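Local coordinates for protein flavin-dependent monooxygenase, oxygenase subunit HsaA (Mycobacterium tuberculosis, PDB 3AFF) that probably catalyses the FMNH2-dependent ortho-hydroxylation of the phenolic secosteroid 3-HSA in cholesterol catabolism, acting as the oxygenase partner of the reductase HsaB, at residues 163-168 with 207-212; 133-138 with 195-200; 101-106 with 203-208; 92-97 with 231-236. All coordinates share one frame; numbering follows the deposited sequence.

How the contacts relate
Followed from the N terminus, the chain first passes through 92-97 and 101-106, in two consecutive helices, then through the sheet strands carrying 133-138 and 163-168, and afterwards meets the partners of these segments. Contact 2 closes first, at 195-200, its loop crossing that of contact 1. Contact 3 follows at 203-208 and encloses contact 2; contact 1 closes on 207-212 and shares F207 and L208 with contact 3. Contact 4, closed by 231-236, encircles all the others. Contacts 1 and 2 pair strands of one sheet, contact 3 docks helix 101-108 against it, and contact 4 joins helix 80-96 to helix 233-259, with H95 also touching S168 and L208.

Contact 1: residues 163-168 with 207-212; sequences PVDFGS and FLSYKA
D165 turns its CG anti to the backbone N (chi1 -156°), and S209 likewise its OG (chi1 177°), so that carboxylate and hydroxyl meet across the strands. S209 OG donates to D165 OD1 at 2.6 Å, and OD1 receives it on its syn lone pair. The same OD1 accepts F166 N at 2.8 Å on its anti side, tilted out of the carboxylate plane, so two donors grip this one oxygen. S209 also N-caps helix 210-214, its OG accepting from K211 N.

S168 and L208 form an antiparallel hydrogen-bonded pair, with L208 N to S168 O at 2.9 Å, and Y210 N continues the ladder to F166 O at 3.0 Å. At the non-hydrogen-bonded pair G167-S209 the CA atoms are 4.1 Å apart, and without a side chain G167 lets L208 O and F207 close in. F207 brings CE1 to 3.5 Å from G167 CA, and D165 OD2 lies at the edge of its ring, in plane. On the other side of G167, F166 and Y210 run side by side with rings inclined at 56°, F166 CE2 reaching Y210 CE2 at 3.6 Å. One water links S168 OG with Y210 OH, another with L208 O.

Strand 162-172 lies between strands 150-159 and 207-209, with H95 of helix 80-96 against S168 and L208, F385 of a second subunit on F166, and W233 of helix 233-259 beside Y210, itself near the probable FMN-binding Y120.

Contact 2: residues 133-138 with 195-200; sequences YLVNGS and LVVKDV
N136 crosses the side chain of D199 and bonds to that residue twice, once to its carboxylate and once to its backbone N-H. Its ND2 donates to D199 OD1 at 3.1 Å, nearly within the amide plane but on the anti side of the carboxylate, whose plane is turned 81° from that of the amide. Its OD1 receives D199 N at 2.7 Å, the N-H arriving from above the carbonyl plane. Next to this pair L134 lays CD1 against the carbonyl carbon of D199, 3.5 Å away.

D199 and V200 both stand opposite V135, a G1 beta bulge that shifts the antiparallel register by one residue between V135 and G137. D199 takes up a left-handed backbone conformation (phi 51°), and its N-H is poorly aimed at V135 O; N136 OD1 accepts that N-H instead. V135 and V200 still exchange two backbone bonds, the shorter from V135 N to V200 O at 2.8 Å. Beyond the bulge G137 and V197 do likewise.

On the face carrying V135, V197 and V200, V135 CG1 touches V197 CG1 at 3.9 Å; F169 packs on V135, and I171 on V197 and V200. N136 and S138 also touch D160 and R162, respectively, of a second subunit.

Contact 3: residues 101-106 with 203-208; sequences QRAQEE and PRHRFL
The turn joining strands 200-203 and 207-209, which includes a short 3-10 segment at R204 and H205, docks on helix 101-108 chiefly through H205 and R206. Both reach for E106, one turn after R102 on the helix. H205 holds its CG between the backbone N and the carbonyl carbon (chi1 61°), the crowded position, and this turns the ring toward the helix. Its NE2 donates to E106 OE1 at 2.9 Å, approaching from above the carboxylate plane.

The other oxygen, OE2, takes R206 NE at 2.7 Å on its syn lone pair, in a bent salt bridge. R102 lies across one face of the imidazole: its CG is 3.9 Å from the H205 ring centroid, a CH-pi contact, and NE hovers over the rim near ND1. One residue on from R102, A103 CB meets H205 O at 3.4 Å and R206 CG at 4.0 Å. R206 also bonds through NH1 to L170 O of strand 162-172, linking helix, turn and sheet.

Each oxygen of E106 thus has its own donor, which fixes the rotation of the carboxylate. Its negative charge would be expected to stabilise a protonated H205, whereas the nearby R102 should act against it.

Contact 4: residues 92-97 with 231-236; sequences HNWHLA and MPWGTM
M236 starts against the indole of W94 at its CB, 4.0 Å from W94 CH2, and continues with CG over the same face, 3.8 Å from W94 CZ2. Bends at chi2 (-72°) and chi3 (-73°) then fold the thioether along the ring. SD lies 4.8 Å from the centroid of the five-membered ring, a Met-aromatic contact, and the tip, CE, sits almost on the normal of that ring, 3.7 Å from its centroid. The methyl group makes the closer approach, as a CH-pi contact.

Two further partners meet the indole rim, near its plane: M231 O lies 3.4 Å from W94 CZ2, and W233 CE3 lies 3.8 Å from W94 CZ3. The polar NE1 of W94 is satisfied by V228 O. In this acyl-CoA dehydrogenase-like fold these contacts join helix 80-96, from the N-terminal helical region, to the residues just before helix 233-259 and to its start, which leads into the C-terminal helical region.

H95, the next residue on helix 80-96, takes the edge of W233 on its imidazole face. W233 CZ3 stands above the ring centre, 3.6 Å from H95 CE1, with the planes inclined at 57°. H95 ND1 is hydrogen-bonded to the hydroxyl of Y120, which probably binds FMN, as in related enzymes, while W233 stacks on H237 and uses NE1 to bond E374.

Contact 1: residues 163-168 with 207-212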
loop_
_atom_site.group_PDB
_atom_site.type_symbol
_atom_site.label_atom_id
_atom_site.label_comp_id
_atom_site.label_asym_id
_atom_site.label_seq_id
_atom_site.Cartn_x
_atom_site.Cartn_y
_atom_site.Cartn_z
ATOM N N PRO A 163 -41.221 31.213 5.659
ATOM C CA PRO A 163 -40.055 31.416 6.555
ATOM C C PRO A 163 -39.142 32.541 6.140
ATOM O O PRO A 163 -38.791 32.679 4.974
ATOM C CB PRO A 163 -39.293 30.082 6.471
ATOM C CG PRO A 163 -40.342 29.063 6.060
ATOM C CD PRO A 163 -41.254 29.833 5.107
ATOM N N VAL A 164 -38.767 33.379 7.091
ATOM C CA VAL A 164 -37.837 34.480 6.809
ATOM C C VAL A 164 -36.676 34.495 7.832
ATOM O O VAL A 164 -35.737 35.309 7.709
ATOM C CB VAL A 164 -38.585 35.879 6.897
ATOM C CG1 VAL A 164 -39.707 35.977 5.864
ATOM C CG2 VAL A 164 -39.067 36.080 8.302
ATOM N N ASP A 165 -36.747 33.649 8.872
ATOM C CA ASP A 165 -35.659 33.615 9.903
ATOM C C ASP A 165 -35.807 32.316 10.696
ATOM O O ASP A 165 -36.796 31.600 10.531
ATOM C CB ASP A 165 -35.836 34.816 10.848
ATOM C CG ASP A 165 -34.520 35.233 11.558
ATOM O OD1 ASP A 165 -33.508 34.499 11.585
ATOM O OD2 ASP A 165 -34.520 36.330 12.096
ATOM N N PHE A 166 -34.848 32.023 11.573
ATOM C CA PHE A 166 -34.798 30.759 12.331
ATOM C C PHE A 166 -33.994 31.037 13.625
ATOM O O PHE A 166 -32.912 31.671 13.576
ATOM C CB PHE A 166 -34.116 29.631 11.537
ATOM C CG PHE A 166 -34.278 28.292 12.172
ATOM C CD1 PHE A 166 -35.248 27.396 11.681
ATOM C CD2 PHE A 166 -33.525 27.927 13.283
ATOM C CE1 PHE A 166 -35.427 26.163 12.312
ATOM C CE2 PHE A 166 -33.698 26.707 13.942
ATOM C CZ PHE A 166 -34.692 25.822 13.427
ATOM N N GLY A 167 -34.511 30.578 14.756
ATOM C CA GLY A 167 -33.827 30.848 16.009
ATOM C C GLY A 167 -34.518 30.229 17.164
ATOM O O GLY A 167 -35.136 29.213 17.005
ATOM N N SER A 168 -34.360 30.824 18.346
ATOM C CA SER A 168 -34.955 30.314 19.583
ATOM C C SER A 168 -35.873 31.393 20.182
ATOM O O SER A 168 -35.496 32.584 20.273
ATOM C CB SER A 168 -33.889 29.928 20.639
ATOM O OG SER A 168 -32.694 29.403 20.043
ATOM N N PHE A 207 -36.901 36.511 21.091
ATOM C CA PHE A 207 -36.473 35.628 20.037
ATOM C C PHE A 207 -35.041 36.001 19.727
ATOM O O PHE A 207 -34.779 37.188 19.576
ATOM C CB PHE A 207 -37.255 35.906 18.753
ATOM C CG PHE A 207 -36.695 35.225 17.512
ATOM C CD1 PHE A 207 -36.897 33.837 17.305
ATOM C CD2 PHE A 207 -36.080 35.959 16.502
ATOM C CE1 PHE A 207 -36.423 33.175 16.161
ATOM C CE2 PHE A 207 -35.587 35.308 15.341
ATOM C CZ PHE A 207 -35.797 33.919 15.167
ATOM N N LEU A 208 -34.164 35.002 19.495
ATOM C CA LEU A 208 -32.798 35.282 19.096
ATOM C C LEU A 208 -32.483 34.397 17.877
ATOM O O LEU A 208 -32.585 33.153 17.965
ATOM C CB LEU A 208 -31.805 34.988 20.248
ATOM C CG LEU A 208 -30.326 35.061 19.831
ATOM C CD1 LEU A 208 -29.996 36.478 19.412
ATOM C CD2 LEU A 208 -29.385 34.600 20.933
ATOM N N SER A 209 -32.128 35.054 16.769
ATOM C CA SER A 209 -31.832 34.411 15.495
ATOM C C SER A 209 -30.454 33.707 15.525
ATOM O O SER A 209 -29.498 34.197 16.156
ATOM C CB SER A 209 -31.838 35.520 14.459
ATOM O OG SER A 209 -31.498 35.072 13.165
ATOM N N TYR A 210 -30.370 32.574 14.850
ATOM C CA TYR A 210 -29.091 31.855 14.651
ATOM C C TYR A 210 -28.162 32.734 13.820
ATOM O O TYR A 210 -26.945 32.724 14.054
ATOM C CB TYR A 210 -29.345 30.546 13.920
ATOM C CG TYR A 210 -29.805 29.414 14.800
ATOM C CD1 TYR A 210 -30.146 29.637 16.151
ATOM C CD2 TYR A 210 -29.870 28.107 14.308
ATOM C CE1 TYR A 210 -30.552 28.599 16.978
ATOM C CE2 TYR A 210 -30.312 27.019 15.172
ATOM C CZ TYR A 210 -30.656 27.301 16.463
ATOM O OH TYR A 210 -31.067 26.324 17.319
ATOM N N LYS A 211 -28.726 33.560 12.911
ATOM C CA LYS A 211 -27.913 34.419 12.103
ATOM C C LYS A 211 -27.144 35.437 13.008
ATOM O O LYS A 211 -25.898 35.574 12.939
ATOM C CB LYS A 211 -28.775 35.074 11.052
ATOM C CG LYS A 211 -27.992 36.098 10.215
ATOM C CD LYS A 211 -28.872 37.006 9.343
ATOM C CE LYS A 211 -28.028 37.588 8.174
ATOM N NZ LYS A 211 -27.217 36.470 7.440
ATOM N N ALA A 212 -27.890 36.098 13.895
ATOM C CA ALA A 212 -27.367 37.065 14.834
ATOM C C ALA A 212 -26.322 36.506 15.783
ATOM O O ALA A 212 -25.301 37.148 16.060
ATOM C CB ALA A 212 -28.566 37.752 15.641
HETATM O O HOH W 1 -31.217 32.295 11.354
HETATM O O HOH W 2 -33.263 27.160 18.376
HETATM O O HOH W 3 -30.925 31.437 19.297
#

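Contact 2: residues 133-138 with 195-200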
loop_
_atom_site.group_PDB
_atom_site.type_symbol
_atom_site.label_atom_id
_atom_site.label_comp_id
_atom_site.label_asym_id
_atom_site.label_seq_id
_atom_site.Cartn_x
_atom_site.Cartn_y
_atom_site.Cartn_z
ATOM N N TYR A 133 -44.480 37.565 17.940
ATOM C CA TYR A 133 -44.716 36.293 17.228
ATOM C C TYR A 133 -45.782 35.571 17.973
ATOM O O TYR A 133 -45.864 35.693 19.180
ATOM C CB TYR A 133 -43.472 35.385 17.271
ATOM C CG TYR A 133 -42.253 36.138 16.843
ATOM C CD1 TYR A 133 -41.993 36.346 15.481
ATOM C CD2 TYR A 133 -41.356 36.652 17.791
ATOM C CE1 TYR A 133 -40.879 37.063 15.055
ATOM C CE2 TYR A 133 -40.185 37.388 17.368
ATOM C CZ TYR A 133 -39.977 37.588 16.028
ATOM O OH TYR A 133 -38.890 38.308 15.602
ATOM N N LEU A 134 -46.611 34.854 17.226
ATOM C CA LEU A 134 -47.520 33.910 17.800
ATOM C C LEU A 134 -46.853 32.531 17.563
ATOM O O LEU A 134 -46.615 32.128 16.411
ATOM C CB LEU A 134 -48.912 34.044 17.118
ATOM C CG LEU A 134 -50.064 33.299 17.834
ATOM C CD1 LEU A 134 -50.408 33.940 19.225
ATOM C CD2 LEU A 134 -51.268 33.366 16.931
ATOM N N VAL A 135 -46.586 31.819 18.663
ATOM C CA VAL A 135 -45.827 30.572 18.623
ATOM C C VAL A 135 -46.724 29.362 18.913
ATOM O O VAL A 135 -47.605 29.417 19.789
ATOM C CB VAL A 135 -44.586 30.589 19.564
ATOM C CG1 VAL A 135 -43.859 29.178 19.562
ATOM C CG2 VAL A 135 -43.565 31.722 19.111
ATOM N N ASN A 136 -46.501 28.311 18.130
ATOM C CA ASN A 136 -47.276 27.082 18.220
ATOM C C ASN A 136 -46.357 25.940 17.959
ATOM O O ASN A 136 -45.541 26.010 17.050
ATOM C CB ASN A 136 -48.431 27.052 17.201
ATOM C CG ASN A 136 -49.654 27.799 17.703
ATOM O OD1 ASN A 136 -50.336 27.349 18.636
ATOM N ND2 ASN A 136 -49.901 28.969 17.149
ATOM N N GLY A 137 -46.497 24.868 18.733
ATOM C CA GLY A 137 -45.729 23.682 18.432
ATOM C C GLY A 137 -45.719 22.704 19.549
ATOM O O GLY A 137 -46.333 22.952 20.573
ATOM N N SER A 138 -44.992 21.602 19.366
ATOM C CA SER A 138 -44.942 20.547 20.368
ATOM C C SER A 138 -43.532 19.952 20.305
ATOM O O SER A 138 -43.203 19.236 19.350
ATOM C CB SER A 138 -46.016 19.464 20.104
ATOM O OG SER A 138 -45.908 18.485 21.145
ATOM N N LEU A 195 -42.850 19.714 25.353
ATOM C CA LEU A 195 -43.324 21.081 25.712
ATOM C C LEU A 195 -44.365 21.460 24.684
ATOM O O LEU A 195 -44.074 21.537 23.483
ATOM C CB LEU A 195 -42.179 22.113 25.696
ATOM C CG LEU A 195 -40.820 21.741 26.307
ATOM C CD1 LEU A 195 -39.687 22.704 25.875
ATOM C CD2 LEU A 195 -40.955 21.641 27.831
ATOM N N VAL A 196 -45.581 21.689 25.166
ATOM C CA VAL A 196 -46.712 21.992 24.266
ATOM C C VAL A 196 -47.050 23.469 24.366
ATOM O O VAL A 196 -47.277 23.958 25.425
ATOM C CB VAL A 196 -47.978 21.123 24.606
ATOM C CG1 VAL A 196 -49.103 21.353 23.575
ATOM C CG2 VAL A 196 -47.600 19.627 24.664
ATOM N N VAL A 197 -47.054 24.165 23.235
ATOM C CA VAL A 197 -47.132 25.608 23.213
ATOM C C VAL A 197 -48.288 25.893 22.258
ATOM O O VAL A 197 -48.255 25.441 21.140
ATOM C CB VAL A 197 -45.766 26.239 22.676
ATOM C CG1 VAL A 197 -45.843 27.714 22.588
ATOM C CG2 VAL A 197 -44.555 25.799 23.572
ATOM N N LYS A 198 -49.297 26.636 22.716
ATOM C CA LYS A 198 -50.466 26.955 21.858
ATOM C C LYS A 198 -50.763 28.435 21.882
ATOM O O LYS A 198 -51.102 28.990 22.943
ATOM C CB LYS A 198 -51.742 26.218 22.300
ATOM C CG LYS A 198 -51.517 24.985 23.113
ATOM C CD LYS A 198 -52.627 23.873 22.907
ATOM C CE LYS A 198 -52.439 22.705 23.936
ATOM N NZ LYS A 198 -52.106 23.144 25.398
ATOM N N ASP A 199 -50.656 29.064 20.718
ATOM C CA ASP A 199 -51.038 30.467 20.510
ATOM C C ASP A 199 -50.416 31.375 21.557
ATOM O O ASP A 199 -51.125 32.172 22.188
ATOM C CB ASP A 199 -52.577 30.660 20.511
ATOM C CG ASP A 199 -53.232 30.177 19.237
ATOM O OD1 ASP A 199 -52.538 30.078 18.216
ATOM O OD2 ASP A 199 -54.471 29.907 19.251
ATOM N N VAL A 200 -49.097 31.250 21.750
ATOM C CA VAL A 200 -48.377 32.066 22.730
ATOM C C VAL A 200 -47.714 33.276 22.084
ATOM O O VAL A 200 -46.873 33.125 21.138
ATOM C CB VAL A 200 -47.325 31.200 23.523
ATOM C CG1 VAL A 200 -46.507 32.066 24.414
ATOM C CG2 VAL A 200 -48.044 30.104 24.347
#

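Contact 3: residues 101-106 with 203-208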
loop_
_atom_site.group_PDB
_atom_site.type_symbol
_atom_site.label_atom_id
_atom_site.label_comp_id
_atom_site.label_asym_id
_atom_site.label_seq_id
_atom_site.Cartn_x
_atom_site.Cartn_y
_atom_site.Cartn_z
ATOM N N GLN A 101 -30.677 42.338 26.660
ATOM C CA GLN A 101 -30.690 42.600 28.101
ATOM C C GLN A 101 -32.120 42.519 28.676
ATOM O O GLN A 101 -32.346 42.006 29.784
ATOM C CB GLN A 101 -30.111 44.004 28.304
ATOM C CG GLN A 101 -29.999 44.467 29.766
ATOM C CD GLN A 101 -29.046 43.620 30.589
ATOM O OE1 GLN A 101 -28.093 43.057 30.039
ATOM N NE2 GLN A 101 -29.263 43.562 31.913
ATOM N N ARG A 102 -33.119 43.002 27.920
ATOM C CA ARG A 102 -34.509 42.916 28.460
ATOM C C ARG A 102 -34.995 41.474 28.729
ATOM O O ARG A 102 -35.726 41.228 29.693
ATOM C CB ARG A 102 -35.471 43.662 27.542
ATOM C CG ARG A 102 -36.883 43.772 28.083
ATOM C CD ARG A 102 -37.720 44.964 27.452
ATOM N NE ARG A 102 -37.753 44.991 25.982
ATOM C CZ ARG A 102 -37.088 45.902 25.268
ATOM N NH1 ARG A 102 -36.381 46.841 25.931
ATOM N NH2 ARG A 102 -37.117 45.862 23.923
ATOM N N ALA A 103 -34.601 40.525 27.862
ATOM C CA ALA A 103 -34.969 39.134 28.048
ATOM C C ALA A 103 -34.270 38.585 29.282
ATOM O O ALA A 103 -34.889 37.858 30.091
ATOM C CB ALA A 103 -34.577 38.323 26.814
ATOM N N GLN A 104 -32.965 38.877 29.397
ATOM C CA GLN A 104 -32.162 38.418 30.557
ATOM C C GLN A 104 -32.788 38.957 31.855
ATOM O O GLN A 104 -32.960 38.245 32.813
ATOM C CB GLN A 104 -30.729 38.939 30.426
ATOM C CG GLN A 104 -29.914 38.316 29.315
ATOM C CD GLN A 104 -28.550 38.952 29.253
ATOM O OE1 GLN A 104 -27.792 38.903 30.228
ATOM N NE2 GLN A 104 -28.215 39.539 28.130
ATOM N N GLU A 105 -33.163 40.239 31.827
ATOM C CA GLU A 105 -33.848 40.915 32.982
ATOM C C GLU A 105 -35.133 40.214 33.383
ATOM O O GLU A 105 -35.333 39.924 34.605
ATOM C CB GLU A 105 -34.054 42.417 32.690
ATOM C CG GLU A 105 -34.921 43.152 33.753
ATOM C CD GLU A 105 -34.144 43.393 35.070
ATOM O OE1 GLU A 105 -32.890 43.480 35.001
ATOM O OE2 GLU A 105 -34.787 43.534 36.145
ATOM N N GLU A 106 -35.950 39.816 32.386
ATOM C CA GLU A 106 -37.143 39.032 32.688
ATOM C C GLU A 106 -36.922 37.685 33.399
ATOM O O GLU A 106 -37.701 37.252 34.278
ATOM C CB GLU A 106 -38.027 38.856 31.431
ATOM C CG GLU A 106 -38.545 40.192 30.884
ATOM C CD GLU A 106 -39.272 40.076 29.560
ATOM O OE1 GLU A 106 -39.944 41.040 29.120
ATOM O OE2 GLU A 106 -39.217 39.012 28.969
ATOM N N PRO A 203 -42.724 38.356 22.615
ATOM C CA PRO A 203 -42.256 39.632 22.073
ATOM C C PRO A 203 -40.880 39.536 21.339
ATOM O O PRO A 203 -40.123 38.589 21.560
ATOM C CB PRO A 203 -42.214 40.534 23.323
ATOM C CG PRO A 203 -41.913 39.555 24.501
ATOM C CD PRO A 203 -42.686 38.288 24.084
ATOM N N ARG A 204 -40.565 40.502 20.477
ATOM C CA ARG A 204 -39.302 40.460 19.722
ATOM C C ARG A 204 -37.997 40.286 20.515
ATOM O O ARG A 204 -37.039 39.655 20.022
ATOM C CB ARG A 204 -39.207 41.624 18.714
ATOM C CG ARG A 204 -40.152 41.371 17.482
ATOM C CD ARG A 204 -39.844 42.229 16.329
ATOM N NE ARG A 204 -40.035 43.664 16.636
ATOM C CZ ARG A 204 -41.170 44.306 16.362
ATOM N NH1 ARG A 204 -42.189 43.646 15.816
ATOM N NH2 ARG A 204 -41.281 45.587 16.614
ATOM N N HIS A 205 -37.949 40.814 21.728
ATOM C CA HIS A 205 -36.757 40.737 22.515
ATOM C C HIS A 205 -36.603 39.328 23.082
ATOM O O HIS A 205 -35.543 39.011 23.645
ATOM C CB HIS A 205 -36.681 41.816 23.644
ATOM C CG HIS A 205 -37.788 41.711 24.649
ATOM N ND1 HIS A 205 -39.052 42.215 24.418
ATOM C CD2 HIS A 205 -37.842 41.104 25.851
ATOM C CE1 HIS A 205 -39.831 41.941 25.442
ATOM N NE2 HIS A 205 -39.126 41.257 26.321
ATOM N N ARG A 206 -37.645 38.485 22.927
ATOM C CA ARG A 206 -37.495 37.111 23.367
ATOM C C ARG A 206 -37.393 36.077 22.225
ATOM O O ARG A 206 -37.713 34.933 22.389
ATOM C CB ARG A 206 -38.551 36.753 24.409
ATOM C CG ARG A 206 -38.310 37.373 25.794
ATOM C CD ARG A 206 -39.036 36.639 26.917
ATOM N NE ARG A 206 -40.338 37.252 27.191
ATOM C CZ ARG A 206 -41.533 36.682 26.967
ATOM N NH1 ARG A 206 -41.620 35.442 26.453
ATOM N NH2 ARG A 206 -42.672 37.368 27.210
ATOM N N PHE A 207 -36.901 36.511 21.091
ATOM C CA PHE A 207 -36.473 35.628 20.037
ATOM C C PHE A 207 -35.041 36.001 19.727
ATOM O O PHE A 207 -34.779 37.188 19.576
ATOM C CB PHE A 207 -37.255 35.906 18.753
ATOM C CG PHE A 207 -36.695 35.225 17.512
ATOM C CD1 PHE A 207 -36.897 33.837 17.305
ATOM C CD2 PHE A 207 -36.080 35.959 16.502
ATOM C CE1 PHE A 207 -36.423 33.175 16.161
ATOM C CE2 PHE A 207 -35.587 35.308 15.341
ATOM C CZ PHE A 207 -35.797 33.919 15.167
ATOM N N LEU A 208 -34.164 35.002 19.495
ATOM C CA LEU A 208 -32.798 35.282 19.096
ATOM C C LEU A 208 -32.483 34.397 17.877
ATOM O O LEU A 208 -32.585 33.153 17.965
ATOM C CB LEU A 208 -31.805 34.988 20.248
ATOM C CG LEU A 208 -30.326 35.061 19.831
ATOM C CD1 LEU A 208 -29.996 36.478 19.412
ATOM C CD2 LEU A 208 -29.385 34.600 20.933
#

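Contact 4: residues 92-97 with 231-236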
loop_
_atom_site.group_PDB
_atom_site.type_symbol
_atom_site.label_atom_id
_atom_site.label_comp_id
_atom_site.label_asym_id
_atom_site.label_seq_id
_atom_site.Cartn_x
_atom_site.Cartn_y
_atom_site.Cartn_z
ATOM N N HIS A 92 -27.427 26.611 29.010
ATOM C CA HIS A 92 -28.447 27.576 28.601
ATOM C C HIS A 92 -28.272 28.919 29.260
ATOM O O HIS A 92 -28.825 29.887 28.802
ATOM C CB HIS A 92 -29.871 27.044 28.861
ATOM C CG HIS A 92 -30.183 25.771 28.133
ATOM N ND1 HIS A 92 -31.144 24.896 28.585
ATOM C CD2 HIS A 92 -29.670 25.224 27.001
ATOM C CE1 HIS A 92 -31.198 23.851 27.773
ATOM N NE2 HIS A 92 -30.322 24.029 26.800
ATOM N N ASN A 93 -27.505 28.978 30.354
ATOM C CA ASN A 93 -27.163 30.300 30.941
ATOM C C ASN A 93 -26.162 31.072 30.109
ATOM O O ASN A 93 -26.089 32.308 30.229
ATOM C CB ASN A 93 -26.618 30.172 32.360
ATOM C CG ASN A 93 -27.646 29.687 33.336
ATOM O OD1 ASN A 93 -28.837 29.615 33.034
ATOM N ND2 ASN A 93 -27.194 29.344 34.539
ATOM N N TRP A 94 -25.313 30.335 29.371
ATOM C CA TRP A 94 -24.510 30.874 28.270
ATOM C C TRP A 94 -25.437 31.387 27.157
ATOM O O TRP A 94 -25.264 32.493 26.575
ATOM C CB TRP A 94 -23.503 29.767 27.736
ATOM C CG TRP A 94 -22.649 30.210 26.535
ATOM C CD1 TRP A 94 -21.457 30.906 26.578
ATOM C CD2 TRP A 94 -22.938 30.012 25.138
ATOM N NE1 TRP A 94 -21.012 31.146 25.301
ATOM C CE2 TRP A 94 -21.902 30.628 24.406
ATOM C CE3 TRP A 94 -23.996 29.367 24.432
ATOM C CZ2 TRP A 94 -21.863 30.628 23.000
ATOM C CZ3 TRP A 94 -23.955 29.345 23.041
ATOM C CH2 TRP A 94 -22.904 29.987 22.332
ATOM N N HIS A 95 -26.415 30.572 26.759
ATOM C CA HIS A 95 -27.180 30.967 25.610
ATOM C C HIS A 95 -28.023 32.254 25.918
ATOM O O HIS A 95 -28.140 33.114 25.075
ATOM C CB HIS A 95 -28.166 29.843 25.218
ATOM C CG HIS A 95 -28.848 30.085 23.909
ATOM N ND1 HIS A 95 -29.808 29.230 23.419
ATOM C CD2 HIS A 95 -28.704 31.067 22.983
ATOM C CE1 HIS A 95 -30.197 29.653 22.229
ATOM N NE2 HIS A 95 -29.543 30.761 21.935
ATOM N N LEU A 96 -28.604 32.330 27.104
ATOM C CA LEU A 96 -29.448 33.490 27.527
ATOM C C LEU A 96 -28.672 34.801 27.594
ATOM O O LEU A 96 -29.199 35.885 27.356
ATOM C CB LEU A 96 -30.134 33.187 28.876
ATOM C CG LEU A 96 -31.107 34.274 29.326
ATOM C CD1 LEU A 96 -32.199 34.471 28.242
ATOM C CD2 LEU A 96 -31.664 33.914 30.639
ATOM N N ALA A 97 -27.386 34.679 27.887
ATOM C CA ALA A 97 -26.432 35.799 27.867
ATOM C C ALA A 97 -26.358 36.442 26.520
ATOM O O ALA A 97 -25.902 37.552 26.458
ATOM C CB ALA A 97 -24.990 35.275 28.241
ATOM N N MET A 231 -17.816 32.438 22.027
ATOM C CA MET A 231 -17.549 31.048 21.563
ATOM C C MET A 231 -18.552 30.658 20.470
ATOM O O MET A 231 -19.648 31.183 20.460
ATOM C CB MET A 231 -17.640 30.094 22.759
ATOM C CG MET A 231 -16.451 30.200 23.675
ATOM S SD MET A 231 -14.914 29.467 22.994
ATOM C CE MET A 231 -15.396 27.774 23.096
ATOM N N PRO A 232 -18.145 29.816 19.486
ATOM C CA PRO A 232 -19.097 29.541 18.468
ATOM C C PRO A 232 -20.223 28.593 18.898
ATOM O O PRO A 232 -20.015 27.641 19.663
ATOM C CB PRO A 232 -18.265 28.929 17.336
ATOM C CG PRO A 232 -16.977 28.574 17.934
ATOM C CD PRO A 232 -16.839 29.170 19.235
ATOM N N TRP A 233 -21.421 28.890 18.426
ATOM C CA TRP A 233 -22.554 27.985 18.667
ATOM C C TRP A 233 -22.253 26.543 18.220
ATOM O O TRP A 233 -22.552 25.585 18.954
ATOM C CB TRP A 233 -23.790 28.527 17.945
ATOM C CG TRP A 233 -24.954 27.594 17.981
ATOM C CD1 TRP A 233 -25.277 26.665 17.039
ATOM C CD2 TRP A 233 -25.963 27.508 18.997
ATOM N NE1 TRP A 233 -26.432 25.999 17.398
ATOM C CE2 TRP A 233 -26.880 26.513 18.588
ATOM C CE3 TRP A 233 -26.206 28.203 20.198
ATOM C CZ2 TRP A 233 -28.004 26.142 19.374
ATOM C CZ3 TRP A 233 -27.321 27.844 20.966
ATOM C CH2 TRP A 233 -28.219 26.832 20.534
ATOM N N GLY A 234 -21.632 26.437 17.048
ATOM C CA GLY A 234 -21.373 25.132 16.377
ATOM C C GLY A 234 -20.393 24.250 17.137
ATOM O O GLY A 234 -20.346 23.013 16.919
ATOM N N THR A 235 -19.574 24.872 18.005
ATOM C CA THR A 235 -18.805 24.157 19.014
ATOM C C THR A 235 -19.522 23.997 20.322
ATOM O O THR A 235 -19.570 22.876 20.890
ATOM C CB THR A 235 -17.358 24.752 19.230
ATOM O OG1 THR A 235 -16.706 24.881 17.954
ATOM C CG2 THR A 235 -16.486 23.803 20.072
ATOM N N MET A 236 -20.105 25.066 20.837
ATOM C CA MET A 236 -20.671 24.982 22.216
ATOM C C MET A 236 -21.853 24.002 22.307
ATOM O O MET A 236 -22.028 23.269 23.238
ATOM C CB MET A 236 -21.109 26.377 22.680
ATOM C CG MET A 236 -19.919 27.338 22.964
ATOM S SD MET A 236 -19.020 26.920 24.472
ATOM C CE MET A 236 -20.095 27.411 25.786
#